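Local structure of glycoside hydrolase family 31 (Trueperella pyogenes, 5F7S) at residues Cys41-Cys46 / Val56-Pro61; His161-Ala166 / Ile250-Gly255; Asp462-Asp467 / Gly501-Ser506; Arg652-Asp657 / Pro668-Leu673. The protein probably hydrolyses alpha-glycosidic linkages in oligosaccharides or related glycosides. All coordinates share one frame; numbering follows the deposited sequence.

Contact 1 of 4, residues Cys41-Cys46 / Val56-Pro61; sequences CSRMRC and VFDMSP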
# COMPACT_ATOMS: atom_id res chain seq x y z
N CYS A 41 -31.14 23.80 -13.05
CA CYS A 41 -32.25 24.26 -12.22
C CYS A 41 -32.01 25.69 -11.80
O CYS A 41 -30.87 26.15 -11.83
CB CYS A 41 -32.32 23.39 -10.96
SG CYS A 41 -32.69 21.65 -11.30
N SER A 42 -33.07 26.41 -11.43
CA SER A 42 -32.94 27.79 -10.94
C SER A 42 -32.98 27.88 -9.40
O SER A 42 -32.46 28.82 -8.81
CB SER A 42 -34.01 28.70 -11.53
OG SER A 42 -35.30 28.28 -11.15
N ARG A 43 -33.58 26.87 -8.77
CA ARG A 43 -33.76 26.84 -7.33
C ARG A 43 -33.77 25.38 -6.87
O ARG A 43 -34.12 24.48 -7.62
CB ARG A 43 -35.09 27.53 -6.98
CG ARG A 43 -35.54 27.52 -5.52
CD ARG A 43 -36.98 28.04 -5.40
NE ARG A 43 -37.96 27.08 -5.95
CZ ARG A 43 -39.20 27.38 -6.37
NH1 ARG A 43 -39.65 28.64 -6.36
NH2 ARG A 43 -39.99 26.42 -6.85
N MET A 44 -33.42 25.17 -5.63
CA MET A 44 -33.32 23.86 -5.04
C MET A 44 -33.47 24.05 -3.53
O MET A 44 -32.75 24.83 -2.94
CB MET A 44 -31.95 23.33 -5.40
CG MET A 44 -31.51 22.05 -4.74
SD MET A 44 -32.08 20.56 -5.52
CE MET A 44 -30.86 19.50 -4.78
N ARG A 45 -34.43 23.36 -2.93
CA ARG A 45 -34.67 23.48 -1.50
C ARG A 45 -34.56 22.14 -0.79
O ARG A 45 -34.82 21.10 -1.40
CB ARG A 45 -36.04 24.13 -1.24
CG ARG A 45 -36.13 25.56 -1.74
CD ARG A 45 -37.44 26.25 -1.42
NE ARG A 45 -38.56 25.68 -2.16
CZ ARG A 45 -39.83 26.07 -2.03
NH1 ARG A 45 -40.78 25.49 -2.76
NH2 ARG A 45 -40.16 27.04 -1.18
N CYS A 46 -34.13 22.18 0.47
CA CYS A 46 -34.05 20.99 1.33
C CYS A 46 -35.05 21.17 2.46
O CYS A 46 -34.95 22.12 3.22
CB CYS A 46 -32.65 20.77 1.92
SG CYS A 46 -32.50 19.26 2.94
N VAL A 56 -37.38 24.69 6.05
CA VAL A 56 -37.01 24.77 4.65
C VAL A 56 -35.69 25.51 4.54
O VAL A 56 -35.54 26.60 5.09
CB VAL A 56 -38.06 25.57 3.83
CG1 VAL A 56 -37.75 25.49 2.33
CG2 VAL A 56 -39.47 25.06 4.11
N PHE A 57 -34.73 24.91 3.85
CA PHE A 57 -33.44 25.53 3.61
C PHE A 57 -33.37 25.81 2.12
O PHE A 57 -33.54 24.89 1.32
CB PHE A 57 -32.31 24.60 4.02
CG PHE A 57 -32.28 24.27 5.48
CD1 PHE A 57 -31.55 25.06 6.36
CD2 PHE A 57 -32.95 23.16 5.97
CE1 PHE A 57 -31.50 24.76 7.71
CE2 PHE A 57 -32.91 22.85 7.32
CZ PHE A 57 -32.19 23.65 8.20
N ASP A 58 -33.15 27.06 1.75
CA ASP A 58 -33.03 27.43 0.34
C ASP A 58 -31.54 27.19 0.05
O ASP A 58 -30.68 27.83 0.64
CB ASP A 58 -33.49 28.88 0.11
CG ASP A 58 -34.14 29.07 -1.26
OD1 ASP A 58 -33.56 28.66 -2.29
OD2 ASP A 58 -35.26 29.63 -1.31
N MET A 59 -31.25 26.22 -0.81
CA MET A 59 -29.86 25.82 -1.11
C MET A 59 -29.18 26.74 -2.11
O MET A 59 -29.84 27.40 -2.90
CB MET A 59 -29.82 24.37 -1.61
CG MET A 59 -30.41 23.37 -0.62
SD MET A 59 -30.59 21.71 -1.25
CE MET A 59 -28.92 21.09 -1.22
N SER A 60 -27.84 26.76 -2.07
CA SER A 60 -27.03 27.58 -2.97
C SER A 60 -26.19 26.70 -3.91
O SER A 60 -25.75 25.63 -3.51
CB SER A 60 -26.07 28.47 -2.17
OG SER A 60 -26.72 29.11 -1.10
N PRO A 61 -25.94 27.17 -5.14
CA PRO A 61 -25.08 26.39 -6.05
C PRO A 61 -23.63 26.34 -5.56
O PRO A 61 -23.16 27.29 -4.96
CB PRO A 61 -25.18 27.14 -7.39
CG PRO A 61 -26.41 27.99 -7.29
CD PRO A 61 -26.58 28.31 -5.83
O HOH W 1 -32.19 27.52 -4.32
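Cys46 and Phe57 meet as an antiparallel hydrogen-bonded pair: Cys46 N gives its hydrogen to Phe57 O over 2.9 Å, and Phe57 N answers to Cys46 O over 2.9 Å. The same Cys46 O lies in the plane of the Phe57 ring, at its edge. At the adjacent pair, Arg45 and Asp58 are non-hydrogen-bonded partners, where Arg45 CA approaches Phe57 O to 3.3 Å. Here the side chains touch through carbon rather than charge, Arg45 CD reaching Val56 CG1 at 3.8 Å and passing Asp58 OD2 at 4.0 Å. The two strands are the arms of a beta hairpin in the N-terminal domain, and a further bond, Met59 N to Met44 O at 3.0 Å, carries the pairing past Asp58. On the side of Cys46, Met59 CG stands anti to its carbonyl carbon (chi1 -58°), which lays SD against Met44 CG at 3.6 Å and Cys46 CB at 3.9 Å. A water accepts from Met44 N while lying beside Asp58 OD1 and Met59 O. Farther out, Arg45 NH1 makes a salt bridge to Glu110 of strand 105-113. With an alanine here in place of Arg45, Glu110 would probably be left without this charged mate and Val56 without the methylene it rests on. Phe109 of that strand covers Cys46 and Met59, and Trp93 of strand 92-97 packs on Met44.

Contact 2 of 4, residues His161-Ala166 / Ile250-Gly255; sequences HRVKFA and IEVDLG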
# COMPACT_ATOMS: atom_id res chain seq x y z
N HIS A 161 -22.17 3.43 16.02
CA HIS A 161 -21.34 3.61 14.81
C HIS A 161 -19.81 3.57 14.96
O HIS A 161 -19.12 3.09 14.07
CB HIS A 161 -21.76 4.92 14.14
CG HIS A 161 -23.24 5.06 13.97
ND1 HIS A 161 -23.95 4.40 13.00
CD2 HIS A 161 -24.15 5.79 14.66
CE1 HIS A 161 -25.23 4.70 13.10
NE2 HIS A 161 -25.38 5.54 14.11
N ARG A 162 -19.30 4.11 16.07
CA ARG A 162 -17.86 4.16 16.35
C ARG A 162 -17.61 4.16 17.83
O ARG A 162 -18.53 4.41 18.62
CB ARG A 162 -17.22 5.45 15.80
CG ARG A 162 -17.30 5.62 14.30
CD ARG A 162 -16.22 6.57 13.79
NE ARG A 162 -16.43 7.93 14.24
CZ ARG A 162 -17.21 8.82 13.62
NH1 ARG A 162 -17.91 8.51 12.54
NH2 ARG A 162 -17.32 10.04 14.12
N VAL A 163 -16.36 3.92 18.21
CA VAL A 163 -15.97 3.96 19.63
C VAL A 163 -14.63 4.66 19.75
O VAL A 163 -13.81 4.57 18.87
CB VAL A 163 -15.94 2.56 20.29
CG1 VAL A 163 -14.92 1.64 19.65
CG2 VAL A 163 -15.65 2.66 21.78
N LYS A 164 -14.46 5.38 20.84
CA LYS A 164 -13.25 6.11 21.19
C LYS A 164 -12.83 5.64 22.54
O LYS A 164 -13.67 5.50 23.43
CB LYS A 164 -13.52 7.60 21.39
CG LYS A 164 -13.69 8.39 20.13
CD LYS A 164 -14.34 9.75 20.40
CE LYS A 164 -13.51 10.68 21.24
NZ LYS A 164 -14.24 11.97 21.33
N PHE A 165 -11.53 5.42 22.72
CA PHE A 165 -10.98 5.08 24.02
C PHE A 165 -9.55 5.58 24.04
O PHE A 165 -9.04 6.00 23.01
CB PHE A 165 -11.13 3.59 24.37
CG PHE A 165 -10.42 2.67 23.44
CD1 PHE A 165 -11.04 2.23 22.28
CD2 PHE A 165 -9.14 2.24 23.72
CE1 PHE A 165 -10.37 1.39 21.41
CE2 PHE A 165 -8.48 1.39 22.87
CZ PHE A 165 -9.09 0.96 21.71
N ALA A 166 -8.91 5.53 25.20
CA ALA A 166 -7.55 6.03 25.36
C ALA A 166 -6.63 5.05 26.08
O ALA A 166 -7.07 4.24 26.91
CB ALA A 166 -7.57 7.36 26.08
N ILE A 250 -7.69 6.52 20.45
CA ILE A 250 -7.97 5.56 19.39
C ILE A 250 -9.44 5.58 19.09
O ILE A 250 -10.27 5.47 20.00
CB ILE A 250 -7.56 4.15 19.82
CG1 ILE A 250 -6.04 4.08 19.95
CG2 ILE A 250 -8.05 3.11 18.83
CD1 ILE A 250 -5.52 2.79 20.57
N GLU A 251 -9.76 5.70 17.81
CA GLU A 251 -11.14 5.73 17.37
C GLU A 251 -11.32 4.60 16.38
O GLU A 251 -10.49 4.41 15.49
CB GLU A 251 -11.48 7.11 16.80
CG GLU A 251 -12.97 7.32 16.57
CD GLU A 251 -13.36 8.80 16.37
OE1 GLU A 251 -14.43 9.04 15.75
OE2 GLU A 251 -12.63 9.71 16.84
N VAL A 252 -12.40 3.85 16.53
CA VAL A 252 -12.63 2.66 15.74
C VAL A 252 -14.00 2.67 15.06
O VAL A 252 -15.02 2.87 15.72
CB VAL A 252 -12.60 1.42 16.66
CG1 VAL A 252 -12.80 0.14 15.84
CG2 VAL A 252 -11.30 1.39 17.46
N ASP A 253 -14.03 2.44 13.76
CA ASP A 253 -15.30 2.34 13.04
C ASP A 253 -15.92 1.01 13.41
O ASP A 253 -15.20 -0.00 13.46
CB ASP A 253 -15.08 2.42 11.51
CG ASP A 253 -16.35 2.14 10.72
OD1 ASP A 253 -17.44 2.57 11.17
OD2 ASP A 253 -16.27 1.48 9.66
N LEU A 254 -17.22 1.03 13.72
CA LEU A 254 -17.97 -0.18 14.05
C LEU A 254 -18.79 -0.68 12.85
O LEU A 254 -19.42 -1.74 12.94
CB LEU A 254 -18.85 0.01 15.30
CG LEU A 254 -18.05 0.32 16.58
CD1 LEU A 254 -19.00 0.62 17.72
CD2 LEU A 254 -17.11 -0.82 16.94
N GLY A 255 -18.83 0.09 11.77
CA GLY A 255 -19.42 -0.37 10.51
C GLY A 255 -20.88 -0.11 10.22
O GLY A 255 -21.63 0.42 11.05
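Glu251 and Arg162 join two antiparallel strands by a salt bridge, and the glutamate is the side chain to follow outward. Its CB starts beside Val163 O. CG, anti to the backbone N (chi1 -169°), lies 3.8 Å from Lys164 CG, the two chains running side by side in the same direction. At the tip the carboxylate divides its work: OE2 rests on Lys164 CG at 3.7 Å, whereas OE1 takes the hydrogen of Arg162 NE at 2.7 Å. That bond uses the anti lone pair of OE1, and the oxygen sits 21° out of the guanidinium plane. A lysine in place of Glu251 would probably leave Arg162 NE without this acceptor and set three positive side chains close together.

The opposite face of the sheet is apolar. Phe165 holds CG between its backbone N and carbonyl carbon (chi1 62°), which turns the ring under Ile250; Ile250 CB stands over one face as a CH-pi contact, and Ile250 CG2 touches Phe165 CZ at 3.7 Å. Val163 CG1 lies against Val252 CB at 3.8 Å. Four backbone bonds tie Val163 to Val252 and Phe165 to Ile250, and Leu254 N closes the row on His161 O at 2.8 Å. Past the strand, Asp253 OD1 accepts from Gly255 N in an Asx turn.

Both strands are central in a six-stranded antiparallel sheet, between strands 152-156 and 236-240. Trp237 of the latter flanks Arg162 and Glu251, Lys164 makes a cation-pi contact with Trp131, and Val163, Phe165 and Leu254 pack on strand 263-271 of a second sheet.

Contact 3 of 4, residues Asp462-Asp467 / Gly501-Ser506; sequences DGFKTD and GDLLRS. With CA (calcium ion), chain G.
Phe464 presents its ring to two leucines of the helix that follows it, and the contact is wholly apolar. The ring carbon doing most of the touching is Phe464 CE2, which has Leu503 CD2 at 3.9 Å and Leu504 CD2 at 4.0 Å. The two leucines come at it differently: Leu503 runs at about a right angle to the phenylalanine side chain, while Leu504 passes it at a slant. Phe464 owes its reach to CG being anti to the carbonyl carbon (chi1 -64°), which carries the ring toward the helix. Leu504 also spreads its other methyl over the main chain, CD1 lying 4.0 Å from Gly463 CA. Tyr500, one turn earlier in the helix, meets the Phe464 ring edge-to-face, and Val456 of helix 453-457 packs on both Phe464 and Leu504. On the helix itself, Ser506 OG donates to Leu503 O at 2.6 Å.

At the far end of the strand the character changes. Asp467 OD2 binds a calcium ion at 2.5 Å, and three waters complete the ligands seen; one of them also donates to Asp467 OD1, bridging ion and carboxylate. Trp387 NE1 bonds to OD2 as well.

Strand 463-466 and helix 485-506 run antiparallel, their local axes 9.3 Å apart, as a beta-alpha unit of the TIM barrel does. The leucine and phenylalanine side chains fill the layer between barrel and helix, whereas Asp467 follows the C-terminal end of its strand, the end at which TIM-barrel enzymes carry their active sites.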
# COMPACT_ATOMS: atom_id res chain seq x y z
N ASP A 462 7.76 -16.99 -13.25
CA ASP A 462 8.13 -17.23 -11.87
C ASP A 462 7.38 -16.42 -10.81
O ASP A 462 7.60 -16.61 -9.61
CB ASP A 462 9.61 -16.96 -11.75
CG ASP A 462 10.39 -17.66 -12.81
OD1 ASP A 462 10.41 -18.90 -12.83
OD2 ASP A 462 10.97 -16.96 -13.68
N GLY A 463 6.52 -15.52 -11.22
CA GLY A 463 5.80 -14.73 -10.26
C GLY A 463 5.06 -13.60 -10.92
O GLY A 463 5.11 -13.46 -12.15
N PHE A 464 4.38 -12.81 -10.09
CA PHE A 464 3.55 -11.71 -10.54
C PHE A 464 3.75 -10.42 -9.77
O PHE A 464 3.92 -10.43 -8.56
CB PHE A 464 2.09 -12.08 -10.36
CG PHE A 464 1.63 -13.24 -11.18
CD1 PHE A 464 1.21 -13.06 -12.48
CD2 PHE A 464 1.56 -14.52 -10.61
CE1 PHE A 464 0.74 -14.12 -13.23
CE2 PHE A 464 1.10 -15.59 -11.36
CZ PHE A 464 0.68 -15.39 -12.66
N LYS A 465 3.65 -9.29 -10.46
CA LYS A 465 3.69 -7.99 -9.80
C LYS A 465 2.23 -7.61 -9.64
O LYS A 465 1.59 -7.10 -10.57
CB LYS A 465 4.48 -6.95 -10.59
CG LYS A 465 4.60 -5.61 -9.89
CD LYS A 465 5.37 -4.60 -10.73
CE LYS A 465 5.45 -3.25 -10.06
NZ LYS A 465 6.31 -2.32 -10.85
N THR A 466 1.69 -7.93 -8.47
CA THR A 466 0.29 -7.69 -8.12
C THR A 466 0.11 -6.26 -7.68
O THR A 466 0.03 -5.95 -6.49
CB THR A 466 -0.20 -8.69 -7.05
OG1 THR A 466 0.82 -8.88 -6.07
CG2 THR A 466 -0.48 -10.04 -7.67
N ASP A 467 0.03 -5.39 -8.66
CA ASP A 467 -0.13 -3.96 -8.45
C ASP A 467 -1.60 -3.69 -8.10
O ASP A 467 -2.46 -4.53 -8.35
CB ASP A 467 0.25 -3.27 -9.76
CG ASP A 467 0.57 -1.81 -9.60
OD1 ASP A 467 0.43 -1.21 -8.52
OD2 ASP A 467 0.99 -1.25 -10.61
N GLY A 501 -0.48 -16.08 -4.82
CA GLY A 501 0.45 -16.94 -4.10
C GLY A 501 -0.06 -18.37 -4.12
O GLY A 501 0.72 -19.31 -4.25
N ASP A 502 -1.38 -18.55 -3.99
CA ASP A 502 -1.99 -19.89 -4.05
C ASP A 502 -1.90 -20.49 -5.45
O ASP A 502 -1.72 -21.69 -5.60
CB ASP A 502 -3.44 -19.87 -3.56
CG ASP A 502 -3.54 -19.62 -2.05
OD1 ASP A 502 -2.51 -19.78 -1.35
OD2 ASP A 502 -4.65 -19.28 -1.55
N LEU A 503 -2.02 -19.65 -6.48
CA LEU A 503 -1.85 -20.13 -7.84
C LEU A 503 -0.43 -20.69 -8.03
O LEU A 503 -0.24 -21.81 -8.50
CB LEU A 503 -2.05 -19.00 -8.84
CG LEU A 503 -1.68 -19.41 -10.27
CD1 LEU A 503 -2.53 -20.61 -10.72
CD2 LEU A 503 -1.83 -18.22 -11.22
N LEU A 504 0.56 -19.87 -7.68
CA LEU A 504 1.95 -20.25 -7.82
C LEU A 504 2.26 -21.53 -7.02
O LEU A 504 2.89 -22.45 -7.56
CB LEU A 504 2.85 -19.09 -7.39
CG LEU A 504 2.86 -17.84 -8.30
CD1 LEU A 504 3.49 -16.67 -7.57
CD2 LEU A 504 3.59 -18.12 -9.62
N ARG A 505 1.80 -21.60 -5.76
CA ARG A 505 2.02 -22.81 -4.94
C ARG A 505 1.48 -24.03 -5.66
O ARG A 505 2.21 -25.00 -5.81
CB ARG A 505 1.36 -22.71 -3.56
CG ARG A 505 2.06 -21.80 -2.57
CD ARG A 505 1.23 -21.67 -1.30
NE ARG A 505 1.88 -20.83 -0.29
CZ ARG A 505 1.61 -19.54 -0.04
NH1 ARG A 505 0.64 -18.86 -0.70
NH2 ARG A 505 2.31 -18.91 0.91
N SER A 506 0.24 -23.94 -6.15
CA SER A 506 -0.41 -25.04 -6.89
C SER A 506 0.34 -25.49 -8.16
O SER A 506 0.17 -26.61 -8.61
CB SER A 506 -1.88 -24.69 -7.23
OG SER A 506 -1.99 -23.67 -8.23
CA CA G . 0.84 1.06 -11.48
O HOH W 2 2.34 1.04 -9.09
O HOH W 3 0.44 3.03 -10.22
O HOH W 4 2.52 -0.07 -12.88

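Contact 4 of 4, residues Arg652-Asp657 / Pro668-Leu673; sequences RAMFYD and PRQYML
The short edge strand that borders the C-terminal beta sheet is fixed here, where Arg652 pairs with Met672. The two residues form an antiparallel hydrogen-bonded pair: Arg652 N donates to Met672 O over 2.7 Å, and Met672 N returns a bond to Arg652 O, also 2.7 Å. Their side chains leave on the same face, with Arg652 CB 4.1 Å from Met672 CB. Arg652 O is further covered by Tyr671 CB at 3.5 Å. This pairing starts a six-stranded antiparallel sheet, in which strand 671-673 continues to strand 677-679, whose Leu678 packs on Met654, Gln670 and Met672. Beyond the pairing the chain of Arg652 turns into a short helix, and its side chain follows: CG is anti to the backbone N (chi1 -173°), and a bend at chi3 brings NH1 to Asp657 OD2 at 2.7 Å. The carboxylate oxygen lies in the guanidinium plane and uses its syn lone pair, and the bond is nearly straight at 162°. NH1 also makes a salt bridge to Asp675, while Asp657 OD1 pairs with Lys648, so a small network of alternating charges probably fixes the rotation of the buried guanidinium. Met654, bent at both chi2 and chi3, lays its methyl CE 3.9 Å from Gln670 NE2, crossing that side chain at a slant. Gln670 OE1 accepts from Tyr693 N, and Tyr671 OH bonds to Phe584 O.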
# COMPACT_ATOMS: atom_id res chain seq x y z
N ARG A 652 15.87 -3.33 9.57
CA ARG A 652 15.55 -3.24 10.97
C ARG A 652 15.88 -1.95 11.68
O ARG A 652 17.03 -1.51 11.71
CB ARG A 652 16.31 -4.40 11.65
CG ARG A 652 16.03 -4.63 13.13
CD ARG A 652 17.00 -5.65 13.70
NE ARG A 652 16.93 -6.93 13.01
CZ ARG A 652 17.74 -7.97 13.23
NH1 ARG A 652 18.72 -7.89 14.11
NH2 ARG A 652 17.57 -9.08 12.55
N ALA A 653 14.84 -1.39 12.31
CA ALA A 653 14.95 -0.19 13.10
C ALA A 653 15.92 -0.42 14.27
O ALA A 653 15.96 -1.53 14.84
CB ALA A 653 13.59 0.20 13.62
N MET A 654 16.67 0.62 14.63
CA MET A 654 17.66 0.56 15.70
C MET A 654 17.13 0.01 17.02
O MET A 654 17.84 -0.72 17.71
CB MET A 654 18.20 1.96 16.01
CG MET A 654 18.88 2.67 14.85
SD MET A 654 20.36 1.82 14.34
CE MET A 654 21.50 2.25 15.65
N PHE A 655 15.88 0.34 17.35
CA PHE A 655 15.30 -0.07 18.64
C PHE A 655 15.16 -1.58 18.85
O PHE A 655 15.12 -2.02 19.98
CB PHE A 655 13.97 0.67 18.95
CG PHE A 655 12.78 0.21 18.16
CD1 PHE A 655 12.03 -0.87 18.59
CD2 PHE A 655 12.37 0.90 17.03
CE1 PHE A 655 10.91 -1.28 17.89
CE2 PHE A 655 11.25 0.48 16.32
CZ PHE A 655 10.53 -0.61 16.75
N TYR A 656 15.11 -2.38 17.80
CA TYR A 656 15.00 -3.82 18.01
C TYR A 656 16.17 -4.39 18.79
O TYR A 656 15.97 -5.18 19.71
CB TYR A 656 14.73 -4.59 16.70
CG TYR A 656 13.30 -4.44 16.28
CD1 TYR A 656 12.30 -5.16 16.91
CD2 TYR A 656 12.93 -3.54 15.29
CE1 TYR A 656 10.96 -5.01 16.56
CE2 TYR A 656 11.61 -3.38 14.92
CZ TYR A 656 10.62 -4.11 15.56
OH TYR A 656 9.30 -3.94 15.19
N ASP A 657 17.38 -3.95 18.46
CA ASP A 657 18.58 -4.44 19.12
C ASP A 657 19.25 -3.44 20.06
O ASP A 657 20.11 -3.85 20.82
CB ASP A 657 19.61 -4.87 18.05
CG ASP A 657 19.10 -6.00 17.15
OD1 ASP A 657 18.60 -7.02 17.68
OD2 ASP A 657 19.24 -5.90 15.92
N PRO A 668 16.82 8.46 13.00
CA PRO A 668 15.76 7.58 12.52
C PRO A 668 15.92 7.00 11.10
O PRO A 668 15.11 6.14 10.72
CB PRO A 668 14.52 8.48 12.58
CG PRO A 668 15.06 9.85 12.33
CD PRO A 668 16.38 9.87 13.04
N ARG A 669 16.91 7.45 10.32
CA ARG A 669 17.14 6.86 8.98
C ARG A 669 18.38 5.96 8.89
O ARG A 669 18.82 5.61 7.79
CB ARG A 669 17.12 7.92 7.89
CG ARG A 669 15.75 8.54 7.76
CD ARG A 669 15.67 9.35 6.49
NE ARG A 669 14.75 10.44 6.69
CZ ARG A 669 15.07 11.61 7.25
NH1 ARG A 669 16.31 11.88 7.65
NH2 ARG A 669 14.12 12.52 7.39
N GLN A 670 18.94 5.61 10.03
CA GLN A 670 19.96 4.59 10.08
C GLN A 670 19.17 3.35 10.36
O GLN A 670 18.14 3.44 11.02
CB GLN A 670 20.90 4.75 11.26
CG GLN A 670 21.68 6.03 11.26
CD GLN A 670 22.70 6.08 12.37
OE1 GLN A 670 23.44 7.06 12.47
NE2 GLN A 670 22.76 5.04 13.18
N TYR A 671 19.64 2.21 9.91
CA TYR A 671 18.97 0.95 10.19
C TYR A 671 19.96 -0.20 10.17
O TYR A 671 21.07 -0.06 9.64
CB TYR A 671 17.83 0.71 9.19
CG TYR A 671 18.27 0.58 7.75
CD1 TYR A 671 18.38 1.70 6.93
CD2 TYR A 671 18.57 -0.66 7.21
CE1 TYR A 671 18.79 1.58 5.61
CE2 TYR A 671 18.98 -0.79 5.90
CZ TYR A 671 19.10 0.35 5.09
OH TYR A 671 19.50 0.22 3.76
N MET A 672 19.56 -1.31 10.78
CA MET A 672 20.34 -2.53 10.73
C MET A 672 19.79 -3.36 9.57
O MET A 672 18.60 -3.31 9.26
CB MET A 672 20.22 -3.33 12.03
CG MET A 672 20.72 -2.61 13.28
SD MET A 672 22.49 -2.19 13.33
CE MET A 672 23.18 -3.85 13.26
N LEU A 673 20.69 -4.06 8.89
CA LEU A 673 20.33 -4.97 7.83
C LEU A 673 20.76 -6.31 8.42
O LEU A 673 21.96 -6.65 8.39
CB LEU A 673 21.10 -4.68 6.55
CG LEU A 673 20.75 -5.63 5.39
CD1 LEU A 673 19.31 -5.40 4.93
CD2 LEU A 673 21.69 -5.50 4.19

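Overall arrangement
The four contacts follow one another along the chain without overlap, each closing before the next opens, and none touches another. Contact 1 is a hairpin of the N-terminal domain; contact 2 joins two strands of a separate six-stranded sheet; contact 3 ties a barrel strand to its helix; contact 4 sets the edge strand of the C-terminal sheet. Centre to centre, contact 1 lies about 35 Å from contact 2 but about 54 Å and 58 Å from contacts 3 and 4, across the chain's centre from both. Contacts 2, 3 and 4 lie about 31 to 36 Å apart between centres. Successive parts of the chain thus build beta sheets before and after the barrel.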